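Long-range contacts in carboxynorspermidine decarboxylase (PDB 3N29), which probably catalyses the pyridoxal-5'-phosphate-dependent decarboxylation of carboxynorspermidine to norspermidine in polyamine synthesis: residues N57-A62 and G89-G94; A70-A75 and L268-A273; N347-G352 and T385-R390. One frame throughout, in Å; residues are numbered along the deposited sequence.

Contact 1 (N57-A62 and G89-G94); sequences NCELLA and GEYLKG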
# COMPACT_ATOMS: atom_id res chain seq x y z
N ASN A 57 -13.08 5.46 -23.82
CA ASN A 57 -12.29 4.23 -23.77
C ASN A 57 -13.08 2.94 -24.04
O ASN A 57 -12.64 2.09 -24.77
CB ASN A 57 -11.60 4.06 -22.36
CG ASN A 57 -10.52 5.10 -22.08
OD1 ASN A 57 -10.23 5.94 -22.88
ND2 ASN A 57 -9.94 5.04 -20.88
N CYS A 58 -14.23 2.81 -23.44
CA CYS A 58 -15.04 1.67 -23.61
C CYS A 58 -15.62 1.54 -25.03
O CYS A 58 -15.68 0.40 -25.53
CB CYS A 58 -16.15 1.63 -22.60
SG CYS A 58 -15.50 1.29 -20.86
N GLU A 59 -15.98 2.65 -25.63
CA GLU A 59 -16.43 2.66 -27.05
C GLU A 59 -15.38 1.99 -27.91
O GLU A 59 -15.67 1.10 -28.72
CB GLU A 59 -16.63 4.08 -27.58
CG GLU A 59 -17.90 4.71 -27.16
CD GLU A 59 -18.01 6.24 -27.50
OE1 GLU A 59 -17.18 6.79 -28.27
OE2 GLU A 59 -18.94 6.90 -27.00
N LEU A 60 -14.12 2.42 -27.71
CA LEU A 60 -12.98 1.93 -28.44
C LEU A 60 -12.74 0.44 -28.23
O LEU A 60 -12.51 -0.29 -29.20
CB LEU A 60 -11.71 2.80 -28.18
CG LEU A 60 -10.43 2.44 -28.91
CD1 LEU A 60 -10.64 2.54 -30.51
CD2 LEU A 60 -9.25 3.36 -28.48
N LEU A 61 -12.78 -0.02 -26.98
CA LEU A 61 -12.63 -1.44 -26.64
C LEU A 61 -13.80 -2.26 -27.21
O LEU A 61 -13.61 -3.38 -27.68
CB LEU A 61 -12.56 -1.65 -25.11
CG LEU A 61 -11.35 -0.92 -24.45
CD1 LEU A 61 -11.51 -0.93 -22.95
CD2 LEU A 61 -10.10 -1.62 -24.86
N ALA A 62 -15.00 -1.73 -27.12
CA ALA A 62 -16.17 -2.35 -27.81
C ALA A 62 -15.98 -2.43 -29.34
O ALA A 62 -16.35 -3.42 -29.93
CB ALA A 62 -17.49 -1.62 -27.46
N GLY A 89 -20.18 -2.26 -18.13
CA GLY A 89 -20.97 -3.41 -18.68
C GLY A 89 -21.84 -3.18 -19.92
O GLY A 89 -22.36 -4.13 -20.53
N GLU A 90 -22.01 -1.93 -20.27
CA GLU A 90 -22.75 -1.56 -21.48
C GLU A 90 -21.91 -1.91 -22.66
O GLU A 90 -22.41 -2.14 -23.78
CB GLU A 90 -23.00 -0.05 -21.51
CG GLU A 90 -24.00 0.42 -20.52
CD GLU A 90 -24.31 1.88 -20.67
OE1 GLU A 90 -24.25 2.41 -21.83
OE2 GLU A 90 -24.59 2.52 -19.66
N TYR A 91 -20.60 -1.94 -22.42
CA TYR A 91 -19.67 -2.12 -23.48
C TYR A 91 -18.91 -3.44 -23.49
O TYR A 91 -18.71 -3.97 -24.53
CB TYR A 91 -18.68 -0.98 -23.47
CG TYR A 91 -19.21 0.40 -23.54
CD1 TYR A 91 -19.32 1.06 -24.76
CD2 TYR A 91 -19.52 1.11 -22.38
CE1 TYR A 91 -19.80 2.35 -24.82
CE2 TYR A 91 -20.00 2.38 -22.44
CZ TYR A 91 -20.13 3.01 -23.64
OH TYR A 91 -20.59 4.29 -23.71
N LEU A 92 -18.49 -3.95 -22.34
CA LEU A 92 -17.60 -5.11 -22.26
C LEU A 92 -18.44 -6.35 -21.90
O LEU A 92 -19.59 -6.23 -21.53
CB LEU A 92 -16.51 -4.84 -21.20
CG LEU A 92 -15.65 -3.63 -21.40
CD1 LEU A 92 -14.41 -3.73 -20.38
CD2 LEU A 92 -15.20 -3.55 -22.83
N LYS A 93 -17.87 -7.53 -22.02
CA LYS A 93 -18.63 -8.74 -21.78
C LYS A 93 -18.61 -9.24 -20.38
O LYS A 93 -19.32 -10.20 -20.06
CB LYS A 93 -18.03 -9.83 -22.63
CG LYS A 93 -18.09 -9.53 -24.11
CD LYS A 93 -19.53 -9.50 -24.57
CE LYS A 93 -19.63 -9.34 -26.07
NZ LYS A 93 -21.10 -9.23 -26.51
N GLY A 94 -17.68 -8.76 -19.57
CA GLY A 94 -17.65 -9.29 -18.23
C GLY A 94 -16.35 -8.85 -17.58
O GLY A 94 -15.79 -7.84 -18.02
O HOH W 1 -20.79 5.33 -26.12

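Contact 2 (A70-A75 and L268-A273); sequences AKVLLA and LEPGEA. With PLP (pyridoxal-5'-phosphate), chain C; NSD (N-(3-aminopropyl)propane-1,3-diamine), chain D.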
# COMPACT_ATOMS: atom_id res chain seq x y z
N ALA A 70 -13.31 -10.78 -30.97
CA ALA A 70 -12.79 -11.09 -29.60
C ALA A 70 -13.78 -10.58 -28.60
O ALA A 70 -14.43 -9.54 -28.87
CB ALA A 70 -11.48 -10.39 -29.34
N LYS A 71 -13.85 -11.23 -27.44
CA LYS A 71 -14.72 -10.77 -26.35
C LYS A 71 -13.84 -10.02 -25.31
O LYS A 71 -12.83 -10.57 -24.87
CB LYS A 71 -15.39 -11.96 -25.72
CG LYS A 71 -16.52 -12.58 -26.57
CD LYS A 71 -17.02 -13.87 -26.02
CE LYS A 71 -18.02 -13.73 -24.93
NZ LYS A 71 -18.42 -14.98 -24.13
N VAL A 72 -14.19 -8.79 -24.96
CA VAL A 72 -13.32 -7.98 -24.10
C VAL A 72 -13.84 -7.98 -22.68
O VAL A 72 -15.07 -7.80 -22.41
CB VAL A 72 -13.11 -6.57 -24.70
CG1 VAL A 72 -12.11 -5.69 -23.90
CG2 VAL A 72 -12.68 -6.66 -26.06
N LEU A 73 -12.95 -8.22 -21.72
CA LEU A 73 -13.27 -8.25 -20.31
C LEU A 73 -12.51 -7.15 -19.54
O LEU A 73 -11.43 -6.77 -19.96
CB LEU A 73 -12.89 -9.61 -19.67
CG LEU A 73 -13.40 -10.89 -20.38
CD1 LEU A 73 -12.69 -12.15 -19.88
CD2 LEU A 73 -14.87 -11.08 -20.17
N LEU A 74 -13.11 -6.67 -18.46
CA LEU A 74 -12.42 -5.71 -17.57
C LEU A 74 -11.62 -6.58 -16.59
O LEU A 74 -12.20 -7.33 -15.81
CB LEU A 74 -13.42 -4.88 -16.78
CG LEU A 74 -12.92 -4.11 -15.49
CD1 LEU A 74 -11.83 -3.18 -15.94
CD2 LEU A 74 -14.16 -3.42 -14.76
N ALA A 75 -10.30 -6.38 -16.55
CA ALA A 75 -9.47 -6.98 -15.46
C ALA A 75 -9.56 -6.10 -14.18
O ALA A 75 -9.05 -5.01 -14.15
CB ALA A 75 -7.97 -7.06 -15.93
N LEU A 268 -9.89 -10.89 -24.51
CA LEU A 268 -8.86 -9.93 -24.08
C LEU A 268 -9.27 -9.40 -22.71
O LEU A 268 -10.46 -9.29 -22.44
CB LEU A 268 -8.71 -8.76 -25.04
CG LEU A 268 -8.36 -8.95 -26.52
CD1 LEU A 268 -8.53 -7.67 -27.27
CD2 LEU A 268 -6.93 -9.42 -26.72
N GLU A 269 -8.31 -9.05 -21.85
CA GLU A 269 -8.70 -8.69 -20.52
C GLU A 269 -7.85 -7.53 -20.04
O GLU A 269 -7.10 -7.64 -19.03
CB GLU A 269 -8.78 -9.91 -19.60
CG GLU A 269 -7.62 -10.79 -19.65
CD GLU A 269 -7.65 -12.00 -18.66
OE1 GLU A 269 -6.56 -12.24 -18.13
OE2 GLU A 269 -8.71 -12.64 -18.39
N PRO A 270 -8.05 -6.38 -20.68
CA PRO A 270 -7.43 -5.17 -20.22
C PRO A 270 -7.97 -4.68 -18.87
O PRO A 270 -9.17 -4.81 -18.57
CB PRO A 270 -7.83 -4.20 -21.28
CG PRO A 270 -9.13 -4.62 -21.72
CD PRO A 270 -8.95 -6.09 -21.81
N GLY A 271 -7.07 -4.14 -18.07
CA GLY A 271 -7.46 -3.37 -16.89
C GLY A 271 -7.13 -1.87 -17.06
O GLY A 271 -8.03 -1.00 -17.17
N GLU A 272 -5.87 -1.59 -17.13
CA GLU A 272 -5.39 -0.21 -17.25
C GLU A 272 -6.00 0.53 -18.43
O GLU A 272 -6.41 1.66 -18.27
CB GLU A 272 -3.89 -0.19 -17.32
CG GLU A 272 -3.31 1.17 -17.54
CD GLU A 272 -1.81 1.19 -17.35
OE1 GLU A 272 -1.18 0.19 -16.95
OE2 GLU A 272 -1.26 2.19 -17.71
N ALA A 273 -6.21 -0.17 -19.52
CA ALA A 273 -6.80 0.41 -20.71
C ALA A 273 -8.21 0.96 -20.48
O ALA A 273 -8.58 1.92 -21.08
CB ALA A 273 -6.81 -0.58 -21.80
N1 PLP C . -5.05 -10.51 -16.78
C2 PLP C . -4.18 -10.96 -15.82
C2A PLP C . -4.04 -12.44 -15.56
C3 PLP C . -3.47 -9.99 -15.05
O3 PLP C . -2.59 -10.42 -14.05
C4 PLP C . -3.64 -8.61 -15.29
C4A PLP C . -2.90 -7.60 -14.42
C5 PLP C . -4.50 -8.19 -16.32
C6 PLP C . -5.19 -9.18 -17.05
C5A PLP C . -4.71 -6.73 -16.63
O4P PLP C . -3.50 -6.06 -16.87
P PLP C . -3.45 -4.55 -17.31
O1P PLP C . -4.23 -3.77 -16.27
O2P PLP C . -4.14 -4.43 -18.69
O3P PLP C . -2.05 -4.17 -17.47
C1 NSD D . -0.55 -2.89 -15.01
N1 NSD D . -0.53 -2.16 -16.24
C2 NSD D . 0.68 -3.70 -14.79
N2 NSD D . 0.51 -4.62 -12.59
C3 NSD D . 0.49 -4.83 -13.84
N3 NSD D . 0.12 -1.40 -9.64
C4 NSD D . 0.72 -3.51 -12.02
C5 NSD D . 0.67 -3.54 -10.52
C6 NSD D . 1.22 -2.27 -9.92

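Contact 3 (N347-G352 and T385-R390); sequences NTCLAG and TFNGIR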
# COMPACT_ATOMS: atom_id res chain seq x y z
N ASN A 347 0.60 14.59 3.51
CA ASN A 347 0.12 14.79 4.89
C ASN A 347 0.40 13.63 5.87
O ASN A 347 -0.01 13.70 7.05
CB ASN A 347 -1.35 15.19 4.96
CG ASN A 347 -2.28 14.17 4.40
OD1 ASN A 347 -1.86 13.18 3.75
ND2 ASN A 347 -3.58 14.41 4.60
N THR A 348 1.11 12.59 5.42
CA THR A 348 1.58 11.60 6.34
C THR A 348 2.75 12.20 7.08
O THR A 348 3.33 13.24 6.67
CB THR A 348 1.97 10.28 5.70
OG1 THR A 348 3.16 10.46 4.95
CG2 THR A 348 0.81 9.78 4.81
N CYS A 349 3.08 11.58 8.20
CA CYS A 349 4.29 11.97 8.94
C CYS A 349 5.62 11.46 8.35
O CYS A 349 6.64 11.70 8.94
CB CYS A 349 4.10 11.61 10.45
SG CYS A 349 2.65 12.47 11.16
N LEU A 350 5.67 10.87 7.16
CA LEU A 350 6.93 10.30 6.62
C LEU A 350 7.71 11.40 5.95
O LEU A 350 7.16 12.20 5.26
CB LEU A 350 6.67 9.25 5.51
CG LEU A 350 5.87 8.02 5.92
CD1 LEU A 350 5.55 7.12 4.65
CD2 LEU A 350 6.65 7.29 6.98
N ALA A 351 9.01 11.42 6.14
CA ALA A 351 9.89 12.39 5.44
C ALA A 351 9.80 12.35 3.93
O ALA A 351 9.83 13.39 3.25
CB ALA A 351 11.32 12.12 5.88
N GLY A 352 9.70 11.15 3.39
CA GLY A 352 9.67 10.89 1.92
C GLY A 352 8.33 11.03 1.23
O GLY A 352 8.16 10.61 0.07
N THR A 385 -4.97 3.38 4.56
CA THR A 385 -5.22 4.27 5.66
C THR A 385 -4.01 4.35 6.58
O THR A 385 -4.17 4.60 7.76
CB THR A 385 -6.50 3.82 6.43
OG1 THR A 385 -6.38 2.46 6.89
CG2 THR A 385 -7.74 3.96 5.53
N PHE A 386 -2.82 4.28 5.99
CA PHE A 386 -1.59 4.40 6.74
C PHE A 386 -1.61 5.75 7.43
O PHE A 386 -2.00 6.78 6.83
CB PHE A 386 -0.40 4.28 5.81
CG PHE A 386 0.95 4.42 6.49
CD1 PHE A 386 1.24 3.70 7.64
CD2 PHE A 386 1.91 5.25 5.99
CE1 PHE A 386 2.46 3.81 8.26
CE2 PHE A 386 3.14 5.38 6.61
CZ PHE A 386 3.42 4.64 7.73
N ASN A 387 -1.15 5.76 8.66
CA ASN A 387 -1.05 6.97 9.50
C ASN A 387 -2.44 7.54 9.76
O ASN A 387 -2.57 8.66 10.19
CB ASN A 387 -0.14 8.01 8.85
CG ASN A 387 0.69 8.80 9.84
OD1 ASN A 387 1.46 9.65 9.39
ND2 ASN A 387 0.55 8.54 11.20
N GLY A 388 -3.50 6.75 9.55
CA GLY A 388 -4.80 7.28 9.76
C GLY A 388 -5.16 8.45 8.85
O GLY A 388 -6.04 9.23 9.19
N ILE A 389 -4.51 8.57 7.68
CA ILE A 389 -4.85 9.65 6.76
C ILE A 389 -6.23 9.39 6.23
O ILE A 389 -6.53 8.29 5.81
CB ILE A 389 -3.82 9.78 5.63
CG1 ILE A 389 -2.46 10.06 6.26
CG2 ILE A 389 -4.10 10.99 4.72
CD1 ILE A 389 -2.51 11.13 7.38
N ARG A 390 -7.02 10.45 6.18
CA ARG A 390 -8.34 10.39 5.60
C ARG A 390 -8.27 9.99 4.14
O ARG A 390 -7.59 10.60 3.36
CB ARG A 390 -9.03 11.77 5.74
CG ARG A 390 -10.52 11.80 5.30
CD ARG A 390 -11.26 13.16 5.77
NE ARG A 390 -10.53 14.02 6.74
CZ ARG A 390 -10.93 15.26 7.13
NH1 ARG A 390 -12.08 15.74 6.68
NH2 ARG A 390 -10.22 16.01 7.99

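Contact 1 (N57-A62 and G89-G94)
The Y91 ring lies against helix 51-68, with C58 CB on one of its faces. That methylene sits 3.3 Å above the ring plane, shifted from the middle toward the rim, where CG and CD2 of Y91 each lie 3.4 Å from C58 CB. It makes a CH-pi contact, 3.6 Å from the ring centroid to C58 CB and 24° off the normal. The thiol leans farther out: C58 SG is 5.0 Å from the Y91 centroid and approaches obliquely, a looser sulfur-aromatic contact. At the edge of the ring, near its plane, lies A62 CB, which also meets the Y91 backbone O at 3.9 Å.

The E59 side chain runs beside the tyrosine in the same direction, its CG 3.8 Å from Y91 CE1. With E59 CG beside the backbone N (chi1 -79°) and the chain extended beyond, the carboxylate arrives near the phenol end, its plane turned 48° from that of the ring. One water in the ring plane joins the two ends, 2.6 Å from both E59 OE2, to which it donates, and Y91 OH. The hydroxyl is also hydrogen-bonded to R55, one turn before E59 on helix 51-68, which in addition forms a salt bridge with E90. On the buried side, L92 reaches L61 CB with CD2.

Polar groups thus gather at the outer end of the tyrosine while apolar packing lies beneath, an arrangement suited to the outer helical layer of a beta/alpha barrel, where the helix leading into the first barrel strand meets the one that follows it.

Contact 2 (A70-A75 and L268-A273)
V72 divides its two methyls between P270 and L268. With CG1 anti to the backbone N (chi1 -176°), that branch meets P270 CD at 3.8 Å, the two side chains crossing at about a right angle, while CG2 turns to L268 CD1. L73 CB lies against E269 CB. The E269 chain leaves in the crowded position between N and the carbonyl carbon (chi1 48°), then extends, bringing OE1 2.7 Å from the pyridine N1 of PLP. H200 is hydrogen-bonded to OE1, T96 and N234 to OE2, so the carboxylate is fixed on both oxygens. A75 CB touches both E269 O (3.3 Å) and PLP C5A (3.4 Å).

Backbone bonds keep the parallel pairing: K71 O accepts L268 N, L268 O accepts L73 N, and A75 N donates to P270 O at 2.8 Å. Beyond, G271 N and E272 N donate to phosphate O2P and O1P, and E272 OE1 receives norspermidine N1.

Strand 71-75 lies between strands 94-97 and 265-268, so this pairing of first and last strands closes the eight-stranded barrel, and helix 272-275 begins at the phosphate.

Contact 3 (N347-G352 and T385-R390)
I389 presses its branched side chain against N347 and T348, and its outer carbons meet three different groups, the T348 methyl, the N347 carbonyl and the N347 amide. From CB, the CG1 branch lies beside the backbone N (chi1 -60°) and meets T348 CG2 at 3.6 Å, the two side chains crossing at about a right angle. Its end, CD1, reaches the backbone O of N347, also 3.6 Å away. The other branch, CG2, packs on the N347 side-chain amide, coming 3.7 Å from its CG. Farther along, L350 CD1 touches F386 CE2 at 3.6 Å, at the edge of the ring.

The loop 385-390 is folded by two overlapping turns, a type II turn closed by G388 N to T385 O and a type I' turn closed by I389 N to F386 O. N387, with positive phi, belongs to both. Its side chain points toward the opposite loop, and OD1 accepts C349 N in a bond 2.8 Å long and straight at both ends, 172° at the hydrogen and 176° at the carbonyl oxygen.

The amide nitrogen of N387 is bonded to E102 of the second subunit; K77 of that subunit packs on N387, and Y117 of the second subunit packs on C349. Since the nearest atoms of the C349 side chain and a PLP are about 3 Å apart, the asparagine probably fixes this cysteine's backbone at the partner's cofactor, consistent with an active site shared across the dimer interface.

How the contacts relate
Contacts 1 and 2 are neighbours, about 9 Å apart centre to centre, and their segments alternate along the chain: helix 51-68 leads into strand 71-75, which is followed by helix 85-91, and the segment 268-273 returns much later to the same strand. They touch directly, with probable hydrogen bonds from K93 N to V72 O and from L74 N to G94 O, so the chain running out of helix 85-91 enters the barrel beside strand 71-75. Contact 3 comes last in sequence, between loops of the mixed-sheet part, its centre about 37 Å from that of contact 1 and about 34 Å from that of contact 2. Together they illustrate a divided design, in which the barrel holds its own cofactor and the distant loops reach the second subunit.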